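Local coordinates for aspartate aminotransferase, mitochondrial (Trypanosoma brucei brucei, PDB 4W5K) that catalyses the pyridoxal phosphate-dependent transfer of an amino group between aspartate and 2-oxoglutarate and works as a homodimer, at the interface of chains A and B. Numbering follows the deposited sequence. Chains: chain A/B, Aspartate aminotransferase, mitochondrial.

Contact 1: the interface of chains A and B. Residues chain A 37, 39, 45, 250; chain B 59-62.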
loop_
_atom_site.group_PDB
_atom_site.type_symbol
_atom_site.label_atom_id
_atom_site.label_comp_id
_atom_site.label_asym_id
_atom_site.label_seq_id
_atom_site.Cartn_x
_atom_site.Cartn_y
_atom_site.Cartn_z
ATOM N N VAL A 37 -15.033 2.107 -12.314
ATOM C CA VAL A 37 -13.971 1.607 -13.186
ATOM C C VAL A 37 -14.429 1.501 -14.650
ATOM O O VAL A 37 -15.630 1.476 -14.945
ATOM C CB VAL A 37 -13.459 0.209 -12.720
ATOM C CG1 VAL A 37 -12.665 0.333 -11.421
ATOM C CG2 VAL A 37 -14.605 -0.757 -12.525
ATOM N N ARG A 39 -15.318 -0.071 -18.276
ATOM C CA ARG A 39 -15.886 -1.291 -18.857
ATOM C C ARG A 39 -15.889 -1.139 -20.383
ATOM O O ARG A 39 -16.009 -0.021 -20.875
ATOM C CB ARG A 39 -17.325 -1.519 -18.372
ATOM C CG ARG A 39 -17.441 -1.821 -16.900
ATOM C CD ARG A 39 -16.958 -3.223 -16.670
ATOM N NE ARG A 39 -17.114 -3.705 -15.304
ATOM C CZ ARG A 39 -16.133 -3.741 -14.399
ATOM N NH1 ARG A 39 -14.921 -3.294 -14.696
ATOM N NH2 ARG A 39 -16.372 -4.246 -13.200
ATOM N N PRO A 45 -14.857 -6.028 -17.588
ATOM C CA PRO A 45 -13.578 -5.402 -17.243
ATOM C C PRO A 45 -12.607 -5.538 -18.412
ATOM O O PRO A 45 -12.655 -6.515 -19.158
ATOM C CB PRO A 45 -13.089 -6.201 -16.025
ATOM C CG PRO A 45 -14.278 -6.906 -15.493
ATOM C CD PRO A 45 -15.203 -7.137 -16.682
ATOM N N TYR A 250 -6.104 -0.698 -11.743
ATOM C CA TYR A 250 -6.821 -0.344 -10.511
ATOM C C TYR A 250 -6.379 -1.073 -9.236
ATOM O O TYR A 250 -5.761 -0.470 -8.331
ATOM C CB TYR A 250 -8.326 -0.587 -10.720
ATOM C CG TYR A 250 -8.925 0.126 -11.926
ATOM C CD1 TYR A 250 -9.341 1.458 -11.830
ATOM C CD2 TYR A 250 -9.122 -0.539 -13.137
ATOM C CE1 TYR A 250 -9.903 2.115 -12.927
ATOM C CE2 TYR A 250 -9.703 0.119 -14.235
ATOM C CZ TYR A 250 -10.075 1.435 -14.116
ATOM O OH TYR A 250 -10.647 2.082 -15.183
ATOM N N ASN B 59 -9.595 -10.403 -13.127
ATOM C CA ASN B 59 -10.140 -9.048 -13.087
ATOM C C ASN B 59 -9.256 -8.137 -12.228
ATOM O O ASN B 59 -8.972 -8.457 -11.079
ATOM C CB ASN B 59 -11.597 -9.121 -12.582
ATOM C CG ASN B 59 -12.224 -7.776 -12.361
ATOM O OD1 ASN B 59 -11.637 -6.747 -12.669
ATOM N ND2 ASN B 59 -13.452 -7.778 -11.842
ATOM N N MET B 60 -8.843 -7.004 -12.799
ATOM C CA MET B 60 -7.944 -6.068 -12.098
ATOM C C MET B 60 -8.742 -4.974 -11.385
ATOM O O MET B 60 -8.154 -3.979 -10.921
ATOM C CB MET B 60 -6.934 -5.419 -13.072
ATOM C CG MET B 60 -5.875 -6.365 -13.628
ATOM S SD MET B 60 -4.658 -5.507 -14.652
ATOM C CE MET B 60 -3.668 -6.894 -15.185
ATOM N N ASP B 61 -10.062 -5.159 -11.290
ATOM C CA ASP B 61 -10.906 -4.235 -10.528
ATOM C C ASP B 61 -10.346 -4.058 -9.108
ATOM O O ASP B 61 -9.643 -4.937 -8.577
ATOM C CB ASP B 61 -12.339 -4.750 -10.415
ATOM C CG ASP B 61 -13.191 -4.464 -11.645
ATOM O OD1 ASP B 61 -12.683 -3.938 -12.662
ATOM O OD2 ASP B 61 -14.388 -4.809 -11.575
ATOM N N TYR B 62 -10.651 -2.920 -8.488
ATOM C CA TYR B 62 -10.312 -2.723 -7.080
ATOM C C TYR B 62 -10.851 -3.814 -6.172
ATOM O O TYR B 62 -12.002 -4.259 -6.333
ATOM C CB TYR B 62 -10.880 -1.396 -6.583
ATOM C CG TYR B 62 -10.364 -0.158 -7.223
ATOM C CD1 TYR B 62 -9.069 0.276 -6.979
ATOM C CD2 TYR B 62 -11.204 0.641 -8.008
ATOM C CE1 TYR B 62 -8.614 1.449 -7.546
ATOM C CE2 TYR B 62 -10.760 1.815 -8.574
ATOM C CZ TYR B 62 -9.461 2.218 -8.324
ATOM O OH TYR B 62 -9.011 3.395 -8.854
#
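A:Arg39 and B:Asp61 meet tip to tip across the dimer interface in an end-on salt bridge, guanidinium and carboxylate only 3° from coplanar. A:Arg39 NH2 reaches B:Asp61 OD2 at 2.6 Å. A:Arg39 NH1 reaches B:Asp61 OD1 at 3.1 Å; each oxygen offers its syn lone pair, the one facing its sister oxygen, so the paired bonds fix the rotation of both groups. A bend in the arginine chain at chi2 (-74°) turns the guanidinium toward the partner chain, and A:Pro45 CG lies over one of its faces, near the rim.

B:Asn59 acts as a second-shell residue that positions the acid. Its ND2 bonds B:Asp61 OD2 from above the carboxylate plane, giving that oxygen two donors, while B:Asn59 OD1 accepts from the backbone N of B:Asp61 at 2.6 Å. The asparagine also packs against A:Pro45, their side chains crossing at about a right angle.

Next along the chain, B:Tyr62 presents a ring face to A:Tyr250, whose CB sits over the ring centre, 3.7 Å from the centroid. The two rings are tilted by 68°, edge to face, and the phenol oxygen of B:Tyr62 lies in plane at the edge of the A:Tyr250 ring. A:Val37 fills the angle between them: A:Val37 CG1 sits over the centre of the A:Tyr250 ring and touches B:Tyr62 CD2 at 3.7 Å, while CG2 turns to B:Asp61 OD1.

This subunit contact ties the 59-62 loop of one chain to the other. It probably helps place B:Tyr62, a cofactor-binding residue, beside the partner subunit's active site.

Contact 2: the interface of chains A and B. Residues chain A 62, 279, 281-284; chain B 98, 101, 130, 250, 253.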
loop_
_atom_site.group_PDB
_atom_site.type_symbol
_atom_site.label_atom_id
_atom_site.label_comp_id
_atom_site.label_asym_id
_atom_site.label_seq_id
_atom_site.Cartn_x
_atom_site.Cartn_y
_atom_site.Cartn_z
ATOM N N TYR A 62 11.725 -7.185 -2.084
ATOM C CA TYR A 62 11.189 -5.841 -1.876
ATOM C C TYR A 62 11.740 -4.844 -2.885
ATOM O O TYR A 62 12.943 -4.870 -3.184
ATOM C CB TYR A 62 11.565 -5.353 -0.489
ATOM C CG TYR A 62 11.006 -6.116 0.676
ATOM C CD1 TYR A 62 9.642 -6.099 0.949
ATOM C CD2 TYR A 62 11.853 -6.798 1.540
ATOM C CE1 TYR A 62 9.138 -6.749 2.050
ATOM C CE2 TYR A 62 11.360 -7.454 2.656
ATOM C CZ TYR A 62 9.999 -7.409 2.909
ATOM O OH TYR A 62 9.525 -8.028 4.040
ATOM N N ARG A 279 8.145 4.432 4.927
ATOM C CA ARG A 279 8.597 3.256 5.654
ATOM C C ARG A 279 7.681 2.875 6.840
ATOM O O ARG A 279 7.303 1.704 6.960
ATOM C CB ARG A 279 10.038 3.445 6.128
ATOM C CG ARG A 279 10.606 2.203 6.740
ATOM C CD ARG A 279 12.097 2.336 7.043
ATOM N NE ARG A 279 12.893 2.570 5.834
ATOM C CZ ARG A 279 13.412 3.749 5.496
ATOM N NH1 ARG A 279 13.227 4.808 6.280
ATOM N NH2 ARG A 279 14.128 3.874 4.384
ATOM N N MET A 281 4.560 3.571 7.126
ATOM C CA MET A 281 3.180 3.369 6.687
ATOM C C MET A 281 2.991 1.976 6.036
ATOM O O MET A 281 2.062 1.260 6.394
ATOM C CB MET A 281 2.753 4.452 5.710
ATOM C CG MET A 281 1.257 4.477 5.530
ATOM S SD MET A 281 0.709 5.772 4.388
ATOM C CE MET A 281 1.104 7.217 5.384
ATOM N N TYR A 282 3.874 1.608 5.109
ATOM C CA TYR A 282 3.737 0.314 4.393
ATOM C C TYR A 282 5.093 -0.249 3.942
ATOM O O TYR A 282 5.133 -1.210 3.174
ATOM C CB TYR A 282 2.777 0.462 3.171
ATOM C CG TYR A 282 3.186 1.497 2.156
ATOM C CD1 TYR A 282 4.025 1.181 1.086
ATOM C CD2 TYR A 282 2.726 2.820 2.266
ATOM C CE1 TYR A 282 4.379 2.165 0.125
ATOM C CE2 TYR A 282 3.088 3.780 1.342
ATOM C CZ TYR A 282 3.917 3.452 0.301
ATOM O OH TYR A 282 4.230 4.432 -0.614
ATOM N N SER A 283 6.181 0.354 4.413
ATOM C CA SER A 283 7.565 -0.124 4.184
ATOM C C SER A 283 8.083 0.118 2.769
ATOM O O SER A 283 9.123 0.757 2.592
ATOM C CB SER A 283 7.708 -1.626 4.525
ATOM O OG SER A 283 9.061 -1.946 4.765
ATOM N N ASN A 284 7.375 -0.410 1.764
ATOM C CA ASN A 284 7.778 -0.273 0.367
ATOM C C ASN A 284 6.611 -0.732 -0.533
ATOM O O ASN A 284 5.690 -1.380 -0.058
ATOM C CB ASN A 284 9.076 -1.053 0.109
ATOM C CG ASN A 284 9.026 -2.454 0.670
ATOM O OD1 ASN A 284 8.247 -3.261 0.203
ATOM N ND2 ASN A 284 9.823 -2.728 1.714
ATOM N N LEU B 98 -0.958 -3.899 3.855
ATOM C CA LEU B 98 0.284 -3.838 3.093
ATOM C C LEU B 98 1.396 -4.513 3.890
ATOM O O LEU B 98 2.172 -3.847 4.605
ATOM C CB LEU B 98 0.666 -2.385 2.779
ATOM C CG LEU B 98 -0.060 -1.735 1.573
ATOM C CD1 LEU B 98 0.413 -2.328 0.253
ATOM C CD2 LEU B 98 -1.546 -1.882 1.674
ATOM N N THR B 101 3.834 -4.715 7.953
ATOM C CA THR B 101 4.068 -3.284 8.257
ATOM C C THR B 101 2.737 -2.546 8.309
ATOM O O THR B 101 2.441 -1.822 9.255
ATOM C CB THR B 101 4.978 -2.627 7.233
ATOM O OG1 THR B 101 6.245 -3.325 7.208
ATOM C CG2 THR B 101 5.229 -1.152 7.588
ATOM N N ASN B 130 12.021 -0.602 12.620
ATOM C CA ASN B 130 10.898 0.153 12.069
ATOM C C ASN B 130 9.706 0.181 13.026
ATOM O O ASN B 130 8.802 1.006 12.852
ATOM C CB ASN B 130 10.456 -0.423 10.699
ATOM C CG ASN B 130 9.590 0.566 9.871
ATOM O OD1 ASN B 130 9.724 1.787 9.980
ATOM N ND2 ASN B 130 8.715 0.016 9.008
ATOM N N TYR B 250 7.365 -11.034 -0.485
ATOM C CA TYR B 250 7.888 -9.733 -0.005
ATOM C C TYR B 250 7.361 -8.486 -0.756
ATOM O O TYR B 250 6.606 -7.683 -0.194
ATOM C CB TYR B 250 9.429 -9.724 -0.104
ATOM C CG TYR B 250 10.086 -10.874 0.620
ATOM C CD1 TYR B 250 10.311 -10.813 1.992
ATOM C CD2 TYR B 250 10.481 -12.019 -0.070
ATOM C CE1 TYR B 250 10.928 -11.899 2.680
ATOM C CE2 TYR B 250 11.097 -13.098 0.604
ATOM C CZ TYR B 250 11.312 -13.022 1.963
ATOM O OH TYR B 250 11.897 -14.070 2.650
ATOM N N ARG B 253 3.575 -7.209 -1.091
ATOM C CA ARG B 253 2.992 -6.466 0.024
ATOM C C ARG B 253 1.664 -7.031 0.521
ATOM O O ARG B 253 0.617 -6.373 0.454
ATOM C CB ARG B 253 2.799 -4.979 -0.344
ATOM C CG ARG B 253 4.009 -4.333 -1.028
ATOM C CD ARG B 253 5.314 -4.534 -0.242
ATOM N NE ARG B 253 5.275 -3.994 1.112
ATOM C CZ ARG B 253 5.473 -4.711 2.229
ATOM N NH1 ARG B 253 5.681 -6.039 2.181
ATOM N NH2 ARG B 253 5.441 -4.113 3.411
#
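Hydrogen bonds lead from B:Arg253 to A:Tyr282, at the end of helix 264-282 of chain A. B:Arg253 NH2 donates to the backbone O of A:Tyr282 at 2.9 Å; the acceptor lies in the guanidinium plane, although the nitrogen stands above the carbonyl plane. NE makes a weak, bent bond to A:Asn284 O. Bends at chi2 (-52°) and chi3 (-59°) fold the arginine back, and B:Arg253 NH1 bonds B:Tyr250 O at 3.0 Å within its own chain. Further up the helix, B:Asn130 ND2 bonds A:Arg279 O at 3.0 Å, almost straight at the hydrogen, while its OD1 rests against A:Arg279 CG.

Among the aromatic contacts, the edge of the A:Tyr62 ring is met in plane by B:Arg253 NH1, 3.5 Å from A:Tyr62 CE1. The guanidinium is turned 77° from that ring, so it comes to the rim and does not stack on the face.

Apolar contacts close the patch. A:Tyr282 CB packs on B:Leu98 CB at 3.6 Å, and B:Thr101 lays its CG2 against A:Tyr282 CA and A:Ser283 CB.

B:Leu98 precedes helix 99-114, B:Thr101 lies in its first turn, and B:Asn130 lies in helix 129-137. With B:Arg253, this cofactor-binding side of chain B receives the end of helix 264-282 and the following residues of chain A.

The C-alpha centres of contact 1 and contact 2 lie about 24 Å apart along the same two-fold symmetric dimer interface. Tyr62 and Tyr250 occur in both with the chains exchanged: contact 1 brings B:Tyr62 to A:Tyr250, whereas contact 2 includes the twin pair, A:Tyr62 with B:Tyr250. Since Tyr62 is a cofactor-binding residue, each subunit appears to lend it to its partner's cofactor site. By symmetry, the salt bridge of contact 1 and the arginine-to-helix-end bonds of contact 2 probably brace the surroundings of each active site together, consistent with an enzyme whose cofactor pockets are completed by dimerisation.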